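Local coordinates for DNA polymerase II large subunit (Pyrococcus horikoshii, PDB 7OEC), which carries within it an intein, the part crystallised here, which probably excises itself by protein splicing and joins the flanking pieces of the polymerase chain, at residues V98-N103 with N118-I123; F82-G87 with L131-K136; S88-T93 with V159-N164; V114-I119 with K136-I141. The protein carries 2 engineered substitutions. One frame throughout, in Å; residues are numbered along the deposited sequence.

Interaction 1: V98-N103 with N118-I123; sequences VLVYEN and NIIIII
Ile119 O receives the backbone N-H of Tyr101 in a short bond (N to O 2.7 Å) bent to 158° at the hydrogen, and the CA-H of Val100 makes a bent contact with the same oxygen (CA to O 3.2 Å). The strands cross at 103°, so this is the one direct hydrogen bond between them. A water makes the next link, donating to Leu99 O and accepting from Ile121 N. In Tyr101 CG is anti to the backbone N (chi1 -162°), which puts it beside Ile121; CD1 of Ile121 approaches the ring obliquely, 3.8 Å from both CB and CG of Tyr101. An alanine at Tyr101 would probably leave a gap where the ring covers Ile121 and rob Phe106 of its edge-to-face partner. Ile120 CD1 reaches Leu99 O (3.5 Å) and Val100 CG1 (4.0 Å). Asn118 lays its CB against Val100 CG1 at 3.9 Å, while its OD1 is taken by Arg115 N and Lys109 NZ. The hairpin of strands 97-102 and 105-110 thus lies across strand 119-123, an outermost strand of the four-stranded sheet, next to strand 130-141; Ile121 also shares a backbone bond with Val166 of strand 165-168.

Interaction 2: F82-G87 with L131-K136; sequences FELELG and LKVAVK
Leu84 and Val135 form a non-hydrogen-bonded antiparallel pair, their side chains diverging, with one backbone bond on each side: Lys136 N to Glu83 O at 2.8 Å, and Glu85 N to Ala134 O, also 2.8 Å and nearly along the C=O axis. Here segment 82-87 turns off, and a side chain takes over the ladder. Glu85, with CG anti to its backbone N (chi1 -179°) and the chain extended, accepts Ala134 N on the anti lone pair of OE1 (3.0 Å, 167° at the hydrogen). A water tied to the same OE1 carries the link on to Lys132 O. On the apolar side Val133 spreads its branches, CG2 to Leu84 CD1 (3.8 Å) and CG1 to Leu86 CD1 (4.2 Å), and Leu84 CD2 rests on Val135 CG2 at 3.9 Å. An alanine in place of Val133 would probably open a gap between these two leucines and leave the turn less firmly packed. That turn, type II from Leu84 to Gly87, is closed by Gly87 N on Leu84 O. Glu83 OE1 and Lys136 NZ make only a long salt bridge (4.0 Å), and Glu83 OE2 is paired with Arg81. Strands 79-84 and 130-141 are the two inner strands of the sheet, flanked by strands 89-93 and 119-123 respectively.

Interaction 3: S88-T93 with V159-N164; sequences SSFETT and VIINEN
Ser88 and Glu163 bring the two backbones nearest, CA to CA 6.0 Å, and no main-chain hydrogen bond joins the segments; segment 159-164 leaves its strand at Asn162, where phi is positive (49°), and Glu163 is the centre of an inverse gamma turn. Side chains make the bonds instead, and both polar groups of the Ser89 main chain are used. Asn162 ND2 gives one N-H to Ser89 O (2.9 Å), approaching slightly out of the carbonyl plane. Its other N-H goes to a water that also accepts from Glu91 N, and its OD1 takes Arg10 N, so the amide is held at both ends and its flip state is fixed. Glu163 OE1 accepts Ser89 N in a longer, straight bond (3.2 Å, 166°), the N-H arriving from above the carboxylate plane. The glutamate chain is bent at chi2 (98°), which turns CD over Ser88, with OE1 3.3 Å from Ser88 CB. A second water accepts from Ser89 OG and donates to Glu163 OE2. The apolar half is Phe90 CB against Ile161 CD1 (3.7 Å), the two side chains crossing at about a right angle, with Asn162 ND2 close beside Phe90 CB at 3.4 Å. The contact joins strand 89-93 to the hairpin of strands 158-161 and 165-168 in the Hint fold of inteins, a hairpin that leads to the C-terminal end. Thr93 opens a T-x-x-H sequence of the block B kind, and the hydrogen bond of its OG1 with Ala4 N is consistent with a place at the N-terminal splice junction.

Interaction 4: V114-I119 with K136-I141; sequences VREGNI and KKIEFI
Ile138 and Val114 supply the apolar part of this surface contact between a loop and a strand. With CD1 anti to CA (chi2 -180°), Ile138 extends that methyl to the main chain, 3.4 Å from Val114 O and 3.7 Å from Glu116 N; Val114 CG1 adds a looser touch at 4.3 Å. Val114 in turn packs on Phe82 and Val98, so the methyl lies at the margin of the buried interior.

No hydrogen bond crosses between the segments. Glu116, extended beyond CG, brings its carboxylate to the strand backbone, CD 3.4 Å from Lys136 O. Glu116 OE2 and Lys136 O, two acceptors, lie 3.5 Å apart, and Lys137 NZ, 5.9 Å from Glu116 OE2, makes no salt bridge but may soften the repulsion. Ile138 N is buried here without a partner in the model. Ile138 comes just after a classic beta bulge, in which Lys136 and Lys137 both face Glu83 on the adjoining strand 79-84.

The loop holds its own shape. Residues Arg115 to Asn118 form a type II turn, closed by Asn118 N on Arg115 O, and Gly117 has the positive phi (93°) at which a CB would press on the carbonyl O of Glu116. Asn118 OD1 accepts Arg115 N at 3.0 Å from well above its carbonyl plane. Arg115 NH1 reaches back to Val114 O (2.9 Å) and to Phe112 O. Backbone bonds from Gly117 and Asn118 to Val135 lead the turn into the pairing of strand 119-123 with strand 130-141.

All four contacts involve one four-stranded antiparallel sheet, ordered 89-93, 79-84, 130-141, 119-123. Interactions 2 and 4 share Lys136 on the long strand 130-141, their centres about 9 Å apart; interaction 1, its centre about 9 Å from that of interaction 2, shares Asn118 and Ile119 with interaction 4. These three lie on the same side of the chain's centre. Interaction 3, its centre 11 to 13 Å from theirs, is nearer the middle and ties the sheet to the hairpin near the C terminus. Along the chain interactions 1 and 4 are nested inside the loop closed by interaction 3, whose segments alternate with those of interaction 2, so residues distant in sequence are interlocked in one compact splicing domain.

Interaction 1: V98-N103 with N118-I123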
# COMPACT_ATOMS: atom_id res chain seq x y z
N VAL A 98 -5.84 5.99 -3.97
CA VAL A 98 -6.16 4.61 -4.30
C VAL A 98 -6.22 4.55 -5.81
O VAL A 98 -6.78 5.44 -6.46
CB VAL A 98 -7.52 4.22 -3.68
CG1 VAL A 98 -7.99 2.81 -4.14
CG2 VAL A 98 -7.42 4.21 -2.14
N LEU A 99 -5.67 3.48 -6.38
CA LEU A 99 -5.69 3.27 -7.82
C LEU A 99 -6.83 2.35 -8.20
O LEU A 99 -6.94 1.24 -7.69
CB LEU A 99 -4.40 2.65 -8.29
CG LEU A 99 -3.19 3.51 -8.00
CD1 LEU A 99 -1.97 2.84 -8.53
CD2 LEU A 99 -3.30 4.90 -8.59
N VAL A 100 -7.69 2.82 -9.09
CA VAL A 100 -8.77 2.02 -9.65
C VAL A 100 -8.56 1.94 -11.15
O VAL A 100 -7.96 2.83 -11.75
CB VAL A 100 -10.16 2.56 -9.29
CG1 VAL A 100 -10.41 2.54 -7.80
CG2 VAL A 100 -10.33 3.93 -9.75
N TYR A 101 -9.03 0.89 -11.77
CA TYR A 101 -8.72 0.67 -13.17
C TYR A 101 -9.96 0.92 -14.01
O TYR A 101 -10.99 0.27 -13.83
CB TYR A 101 -8.26 -0.75 -13.39
CG TYR A 101 -7.54 -0.93 -14.69
CD1 TYR A 101 -8.14 -1.58 -15.76
CD2 TYR A 101 -6.22 -0.47 -14.85
CE1 TYR A 101 -7.46 -1.79 -16.97
CE2 TYR A 101 -5.55 -0.65 -16.06
CZ TYR A 101 -6.17 -1.31 -17.11
OH TYR A 101 -5.47 -1.50 -18.28
N GLU A 102 -9.88 1.89 -14.89
CA GLU A 102 -11.06 2.35 -15.60
C GLU A 102 -10.66 2.59 -17.04
O GLU A 102 -9.70 3.33 -17.30
CB GLU A 102 -11.64 3.64 -14.97
CG GLU A 102 -12.12 3.44 -13.54
CD GLU A 102 -12.93 4.60 -12.95
OE1 GLU A 102 -13.77 4.29 -12.03
OE2 GLU A 102 -12.72 5.77 -13.38
N ASN A 103 -11.36 1.95 -17.96
CA ASN A 103 -11.21 2.23 -19.38
C ASN A 103 -9.73 2.17 -19.79
O ASN A 103 -9.21 3.03 -20.52
CB ASN A 103 -11.87 3.57 -19.77
CG ASN A 103 -13.44 3.49 -19.88
OD1 ASN A 103 -14.16 3.53 -18.87
ND2 ASN A 103 -13.95 3.36 -21.12
N ASN A 118 -16.11 -0.08 -8.52
CA ASN A 118 -14.83 0.30 -9.12
C ASN A 118 -13.93 -0.94 -9.16
O ASN A 118 -14.03 -1.84 -8.31
CB ASN A 118 -14.12 1.40 -8.32
CG ASN A 118 -14.76 2.78 -8.44
OD1 ASN A 118 -14.32 3.70 -7.75
ND2 ASN A 118 -15.78 2.93 -9.28
N ILE A 119 -13.00 -0.97 -10.12
CA ILE A 119 -12.11 -2.12 -10.30
C ILE A 119 -10.75 -1.86 -9.65
O ILE A 119 -10.11 -0.83 -9.92
CB ILE A 119 -11.93 -2.44 -11.80
CG1 ILE A 119 -13.29 -2.79 -12.42
CG2 ILE A 119 -10.88 -3.54 -12.02
CD1 ILE A 119 -13.95 -4.03 -11.90
N ILE A 120 -10.27 -2.84 -8.89
CA ILE A 120 -8.93 -2.88 -8.33
C ILE A 120 -8.15 -3.97 -9.05
O ILE A 120 -8.72 -5.00 -9.45
CB ILE A 120 -9.02 -3.21 -6.82
CG1 ILE A 120 -9.83 -2.17 -6.07
CG2 ILE A 120 -7.67 -3.44 -6.20
CD1 ILE A 120 -9.17 -0.84 -5.98
N ILE A 121 -6.85 -3.76 -9.25
CA ILE A 121 -5.99 -4.73 -9.91
C ILE A 121 -5.25 -5.52 -8.84
O ILE A 121 -4.65 -4.95 -7.92
CB ILE A 121 -5.00 -4.04 -10.87
CG1 ILE A 121 -5.77 -3.28 -11.96
CG2 ILE A 121 -3.97 -5.00 -11.42
CD1 ILE A 121 -6.71 -4.13 -12.75
N ILE A 122 -5.25 -6.84 -8.99
CA ILE A 122 -4.40 -7.71 -8.20
C ILE A 122 -3.42 -8.42 -9.14
O ILE A 122 -3.68 -8.59 -10.33
CB ILE A 122 -5.27 -8.69 -7.41
CG1 ILE A 122 -6.07 -9.53 -8.36
CG2 ILE A 122 -6.23 -7.92 -6.36
CD1 ILE A 122 -6.76 -10.67 -7.65
N ILE A 123 -2.27 -8.83 -8.60
CA ILE A 123 -1.22 -9.48 -9.38
C ILE A 123 -1.14 -10.96 -9.01
O ILE A 123 -1.07 -11.30 -7.82
CB ILE A 123 0.14 -8.84 -9.08
CG1 ILE A 123 0.10 -7.36 -9.39
CG2 ILE A 123 1.21 -9.44 -9.90
CD1 ILE A 123 -0.28 -7.05 -10.80
O HOH W 1 -5.55 -1.24 -8.41

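Interaction 2: F82-G87 with L131-K136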
# COMPACT_ATOMS: atom_id res chain seq x y z
N PHE A 82 -11.89 -1.35 2.12
CA PHE A 82 -12.43 -1.84 0.87
C PHE A 82 -12.43 -3.36 0.90
O PHE A 82 -11.38 -3.98 1.11
CB PHE A 82 -11.53 -1.37 -0.26
CG PHE A 82 -11.43 0.11 -0.33
CD1 PHE A 82 -12.47 0.85 -0.87
CD2 PHE A 82 -10.33 0.76 0.17
CE1 PHE A 82 -12.42 2.20 -0.90
CE2 PHE A 82 -10.22 2.15 0.09
CZ PHE A 82 -11.28 2.88 -0.45
N GLU A 83 -13.60 -3.94 0.69
CA GLU A 83 -13.76 -5.37 0.57
C GLU A 83 -13.99 -5.63 -0.90
O GLU A 83 -14.89 -5.03 -1.50
CB GLU A 83 -14.95 -5.86 1.39
CG GLU A 83 -14.73 -5.41 2.85
CD GLU A 83 -15.83 -5.80 3.81
OE1 GLU A 83 -16.82 -6.40 3.33
OE2 GLU A 83 -15.68 -5.53 5.04
N LEU A 84 -13.23 -6.56 -1.43
CA LEU A 84 -13.20 -6.85 -2.85
C LEU A 84 -13.88 -8.17 -3.18
O LEU A 84 -13.99 -9.10 -2.37
CB LEU A 84 -11.74 -6.88 -3.31
CG LEU A 84 -10.90 -5.64 -2.88
CD1 LEU A 84 -9.52 -5.68 -3.51
CD2 LEU A 84 -11.58 -4.35 -3.27
N GLU A 85 -14.30 -8.23 -4.44
CA GLU A 85 -14.72 -9.48 -5.03
C GLU A 85 -13.60 -10.48 -4.81
O GLU A 85 -12.41 -10.18 -4.95
CB GLU A 85 -14.98 -9.22 -6.52
CG GLU A 85 -15.43 -10.35 -7.32
CD GLU A 85 -15.49 -10.02 -8.83
OE1 GLU A 85 -15.02 -8.92 -9.32
OE2 GLU A 85 -16.04 -10.89 -9.54
N LEU A 86 -13.98 -11.68 -4.41
CA LEU A 86 -13.12 -12.82 -4.09
C LEU A 86 -12.56 -12.76 -2.67
O LEU A 86 -11.88 -13.71 -2.25
CB LEU A 86 -12.01 -13.14 -5.10
CG LEU A 86 -12.49 -13.19 -6.55
CD1 LEU A 86 -11.33 -13.55 -7.39
CD2 LEU A 86 -13.59 -14.16 -6.78
N GLY A 87 -12.90 -11.74 -1.88
CA GLY A 87 -12.72 -11.80 -0.44
C GLY A 87 -11.51 -11.08 0.11
O GLY A 87 -11.33 -11.06 1.34
N LEU A 131 -5.01 -9.00 -12.72
CA LEU A 131 -6.39 -9.47 -12.69
C LEU A 131 -7.27 -8.38 -12.11
O LEU A 131 -6.85 -7.62 -11.25
CB LEU A 131 -6.51 -10.74 -11.80
CG LEU A 131 -5.65 -11.89 -12.34
CD1 LEU A 131 -5.55 -12.98 -11.28
CD2 LEU A 131 -6.26 -12.44 -13.63
N LYS A 132 -8.52 -8.32 -12.54
CA LYS A 132 -9.48 -7.31 -12.10
C LYS A 132 -10.47 -7.87 -11.07
O LYS A 132 -11.10 -8.91 -11.30
CB LYS A 132 -10.32 -6.87 -13.29
CG LYS A 132 -9.54 -6.21 -14.40
CD LYS A 132 -10.49 -5.79 -15.56
CE LYS A 132 -9.69 -5.12 -16.68
NZ LYS A 132 -10.50 -4.68 -17.86
N VAL A 133 -10.64 -7.14 -9.97
CA VAL A 133 -11.65 -7.47 -8.97
C VAL A 133 -12.44 -6.21 -8.62
O VAL A 133 -11.87 -5.13 -8.44
CB VAL A 133 -11.08 -8.12 -7.67
CG1 VAL A 133 -10.47 -9.49 -7.98
CG2 VAL A 133 -10.11 -7.22 -6.97
N ALA A 134 -13.74 -6.35 -8.48
CA ALA A 134 -14.56 -5.20 -8.14
C ALA A 134 -14.59 -4.93 -6.63
O ALA A 134 -14.53 -5.83 -5.80
CB ALA A 134 -15.98 -5.45 -8.64
N VAL A 135 -14.70 -3.64 -6.28
CA VAL A 135 -15.01 -3.25 -4.91
C VAL A 135 -16.45 -3.66 -4.62
O VAL A 135 -17.38 -3.22 -5.31
CB VAL A 135 -14.82 -1.75 -4.68
CG1 VAL A 135 -15.21 -1.35 -3.27
CG2 VAL A 135 -13.37 -1.34 -4.93
N LYS A 136 -16.64 -4.46 -3.57
CA LYS A 136 -17.95 -4.99 -3.22
C LYS A 136 -18.57 -4.23 -2.05
O LYS A 136 -19.79 -3.99 -2.04
CB LYS A 136 -17.84 -6.49 -2.90
CG LYS A 136 -19.20 -7.16 -2.56
CD LYS A 136 -19.07 -8.68 -2.31
CE LYS A 136 -18.15 -8.98 -1.10
NZ LYS A 136 -18.49 -8.24 0.20
O HOH W 2 -13.87 -8.89 -11.89

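Interaction 3: S88-T93 with V159-N164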
# COMPACT_ATOMS: atom_id res chain seq x y z
N SER A 88 -10.66 -10.51 -0.76
CA SER A 88 -9.52 -9.72 -0.33
C SER A 88 -10.00 -8.35 0.18
O SER A 88 -11.16 -7.95 0.00
CB SER A 88 -8.48 -9.63 -1.44
OG SER A 88 -9.04 -8.97 -2.54
N SER A 89 -9.10 -7.65 0.88
CA SER A 89 -9.46 -6.36 1.44
C SER A 89 -8.21 -5.55 1.71
O SER A 89 -7.10 -6.08 1.85
CB SER A 89 -10.29 -6.48 2.73
OG SER A 89 -9.56 -7.15 3.75
N PHE A 90 -8.43 -4.24 1.86
CA PHE A 90 -7.37 -3.38 2.36
C PHE A 90 -7.97 -2.13 2.99
O PHE A 90 -9.13 -1.80 2.74
CB PHE A 90 -6.35 -2.98 1.30
CG PHE A 90 -6.84 -2.06 0.21
CD1 PHE A 90 -7.65 -2.54 -0.80
CD2 PHE A 90 -6.39 -0.74 0.14
CE1 PHE A 90 -8.05 -1.75 -1.84
CE2 PHE A 90 -6.78 0.07 -0.92
CZ PHE A 90 -7.60 -0.45 -1.93
N GLU A 91 -7.15 -1.42 3.77
CA GLU A 91 -7.59 -0.25 4.51
C GLU A 91 -6.59 0.86 4.31
O GLU A 91 -5.38 0.61 4.28
CB GLU A 91 -7.66 -0.52 6.02
CG GLU A 91 -8.70 -1.56 6.35
CD GLU A 91 -8.74 -1.96 7.81
OE1 GLU A 91 -7.94 -1.47 8.63
OE2 GLU A 91 -9.62 -2.78 8.14
N THR A 92 -7.08 2.10 4.18
CA THR A 92 -6.21 3.26 4.09
C THR A 92 -6.82 4.43 4.85
O THR A 92 -8.00 4.40 5.20
CB THR A 92 -6.00 3.75 2.66
OG1 THR A 92 -7.22 4.34 2.16
CG2 THR A 92 -5.63 2.64 1.72
N THR A 93 -6.02 5.45 5.11
CA THR A 93 -6.65 6.65 5.64
C THR A 93 -7.59 7.30 4.61
O THR A 93 -7.55 7.03 3.41
CB THR A 93 -5.60 7.64 6.12
OG1 THR A 93 -4.74 7.92 5.04
CG2 THR A 93 -4.77 7.12 7.27
N VAL A 159 2.68 0.25 -4.63
CA VAL A 159 3.03 -0.88 -3.78
C VAL A 159 1.99 -1.96 -4.02
O VAL A 159 0.92 -1.73 -4.61
CB VAL A 159 3.08 -0.48 -2.29
CG1 VAL A 159 4.21 0.51 -2.00
CG2 VAL A 159 1.78 0.14 -1.82
N ILE A 160 2.33 -3.16 -3.56
CA ILE A 160 1.49 -4.34 -3.71
C ILE A 160 1.19 -4.86 -2.31
O ILE A 160 2.10 -5.29 -1.59
CB ILE A 160 2.15 -5.39 -4.61
CG1 ILE A 160 2.40 -4.74 -5.99
CG2 ILE A 160 1.27 -6.61 -4.71
CD1 ILE A 160 3.14 -5.56 -6.93
N ILE A 161 -0.07 -4.76 -1.88
CA ILE A 161 -0.40 -4.93 -0.48
C ILE A 161 -1.40 -6.05 -0.25
O ILE A 161 -2.15 -6.45 -1.13
CB ILE A 161 -0.90 -3.64 0.18
CG1 ILE A 161 -2.20 -3.17 -0.44
CG2 ILE A 161 0.23 -2.58 0.18
CD1 ILE A 161 -2.87 -2.07 0.39
N ASN A 162 -1.39 -6.58 0.96
CA ASN A 162 -2.33 -7.60 1.38
C ASN A 162 -2.36 -8.71 0.33
O ASN A 162 -1.29 -9.24 0.00
CB ASN A 162 -3.66 -6.98 1.73
CG ASN A 162 -3.56 -6.07 2.93
OD1 ASN A 162 -2.55 -6.05 3.62
ND2 ASN A 162 -4.60 -5.29 3.17
N GLU A 163 -3.53 -9.10 -0.16
CA GLU A 163 -3.64 -10.18 -1.14
C GLU A 163 -3.36 -9.63 -2.53
O GLU A 163 -4.21 -9.61 -3.42
CB GLU A 163 -5.02 -10.82 -1.06
CG GLU A 163 -5.35 -11.32 0.35
CD GLU A 163 -6.21 -10.35 1.20
OE1 GLU A 163 -6.26 -9.14 0.89
OE2 GLU A 163 -6.87 -10.83 2.18
N ASN A 164 -2.11 -9.19 -2.71
CA ASN A 164 -1.55 -8.89 -4.03
C ASN A 164 -2.26 -7.71 -4.72
O ASN A 164 -2.32 -7.64 -5.95
CB ASN A 164 -1.53 -10.14 -4.92
CG ASN A 164 -0.67 -11.27 -4.38
OD1 ASN A 164 -0.20 -11.27 -3.26
ND2 ASN A 164 -0.45 -12.22 -5.21
O HOH W 3 -6.49 -8.20 3.99
O HOH W 4 -9.81 -9.93 3.37
O HOH W 5 -4.84 -2.90 5.00

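Interaction 4: V114-I119 with K136-I141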
# COMPACT_ATOMS: atom_id res chain seq x y z
N VAL A 114 -13.68 6.54 -3.85
CA VAL A 114 -13.85 5.23 -4.46
C VAL A 114 -15.29 4.79 -4.24
O VAL A 114 -15.89 5.09 -3.20
CB VAL A 114 -12.84 4.24 -3.85
CG1 VAL A 114 -13.04 2.81 -4.40
CG2 VAL A 114 -11.40 4.67 -4.15
N ARG A 115 -15.84 4.07 -5.22
CA ARG A 115 -17.22 3.61 -5.18
C ARG A 115 -17.30 2.10 -5.35
O ARG A 115 -16.46 1.49 -6.03
CB ARG A 115 -18.05 4.25 -6.29
CG ARG A 115 -18.17 5.81 -6.14
CD ARG A 115 -18.99 6.15 -4.88
NE ARG A 115 -19.06 7.58 -4.54
CZ ARG A 115 -18.35 8.20 -3.59
NH1 ARG A 115 -17.45 7.55 -2.83
NH2 ARG A 115 -18.54 9.51 -3.39
N GLU A 116 -18.33 1.51 -4.75
CA GLU A 116 -18.62 0.12 -5.03
C GLU A 116 -18.73 -0.07 -6.55
O GLU A 116 -19.33 0.75 -7.26
CB GLU A 116 -19.92 -0.31 -4.36
CG GLU A 116 -19.80 -0.55 -2.92
CD GLU A 116 -21.16 -0.94 -2.31
OE1 GLU A 116 -22.13 -1.23 -3.06
OE2 GLU A 116 -21.27 -0.94 -1.08
N GLY A 117 -18.14 -1.16 -7.02
CA GLY A 117 -18.10 -1.48 -8.42
C GLY A 117 -16.88 -0.98 -9.14
O GLY A 117 -16.65 -1.39 -10.29
N ASN A 118 -16.11 -0.08 -8.52
CA ASN A 118 -14.83 0.30 -9.12
C ASN A 118 -13.93 -0.94 -9.16
O ASN A 118 -14.03 -1.84 -8.31
CB ASN A 118 -14.12 1.40 -8.32
CG ASN A 118 -14.76 2.78 -8.44
OD1 ASN A 118 -14.32 3.70 -7.75
ND2 ASN A 118 -15.78 2.93 -9.28
N ILE A 119 -13.00 -0.97 -10.12
CA ILE A 119 -12.11 -2.12 -10.30
C ILE A 119 -10.75 -1.86 -9.65
O ILE A 119 -10.11 -0.83 -9.92
CB ILE A 119 -11.93 -2.44 -11.80
CG1 ILE A 119 -13.29 -2.79 -12.42
CG2 ILE A 119 -10.88 -3.54 -12.02
CD1 ILE A 119 -13.95 -4.03 -11.90
N LYS A 136 -16.64 -4.46 -3.57
CA LYS A 136 -17.95 -4.99 -3.22
C LYS A 136 -18.57 -4.23 -2.05
O LYS A 136 -19.79 -3.99 -2.04
CB LYS A 136 -17.84 -6.49 -2.90
CG LYS A 136 -19.20 -7.16 -2.56
CD LYS A 136 -19.07 -8.68 -2.31
CE LYS A 136 -18.15 -8.98 -1.10
NZ LYS A 136 -18.49 -8.24 0.20
N LYS A 137 -17.74 -3.76 -1.13
CA LYS A 137 -18.26 -3.06 0.03
C LYS A 137 -17.22 -2.09 0.54
O LYS A 137 -16.03 -2.38 0.50
CB LYS A 137 -18.60 -4.03 1.17
CG LYS A 137 -19.38 -3.34 2.27
CD LYS A 137 -19.76 -4.32 3.38
CE LYS A 137 -20.60 -3.66 4.48
NZ LYS A 137 -22.09 -3.59 4.15
N ILE A 138 -17.66 -0.95 1.03
CA ILE A 138 -16.79 0.07 1.58
C ILE A 138 -17.30 0.41 2.97
O ILE A 138 -18.50 0.62 3.17
CB ILE A 138 -16.78 1.32 0.69
CG1 ILE A 138 -16.38 0.90 -0.71
CG2 ILE A 138 -15.81 2.37 1.26
CD1 ILE A 138 -16.33 2.06 -1.67
N GLU A 139 -16.38 0.43 3.93
CA GLU A 139 -16.70 0.73 5.32
C GLU A 139 -15.83 1.85 5.86
O GLU A 139 -14.64 1.89 5.59
CB GLU A 139 -16.39 -0.45 6.25
CG GLU A 139 -17.07 -1.74 5.88
CD GLU A 139 -16.95 -2.76 6.95
OE1 GLU A 139 -15.85 -2.95 7.48
OE2 GLU A 139 -17.97 -3.35 7.28
N PHE A 140 -16.40 2.70 6.67
CA PHE A 140 -15.65 3.71 7.39
C PHE A 140 -15.37 3.13 8.76
O PHE A 140 -16.26 2.57 9.41
CB PHE A 140 -16.44 4.99 7.57
CG PHE A 140 -16.35 5.93 6.43
CD1 PHE A 140 -17.39 6.02 5.51
CD2 PHE A 140 -15.26 6.75 6.27
CE1 PHE A 140 -17.32 6.89 4.44
CE2 PHE A 140 -15.20 7.62 5.21
CZ PHE A 140 -16.23 7.68 4.30
N ILE A 141 -14.11 3.23 9.21
CA ILE A 141 -13.65 2.57 10.42
C ILE A 141 -13.04 3.61 11.35
O ILE A 141 -12.21 4.40 10.91
CB ILE A 141 -12.67 1.43 10.08
CG1 ILE A 141 -13.48 0.39 9.29
CG2 ILE A 141 -11.98 0.89 11.34
CD1 ILE A 141 -12.66 -0.69 8.87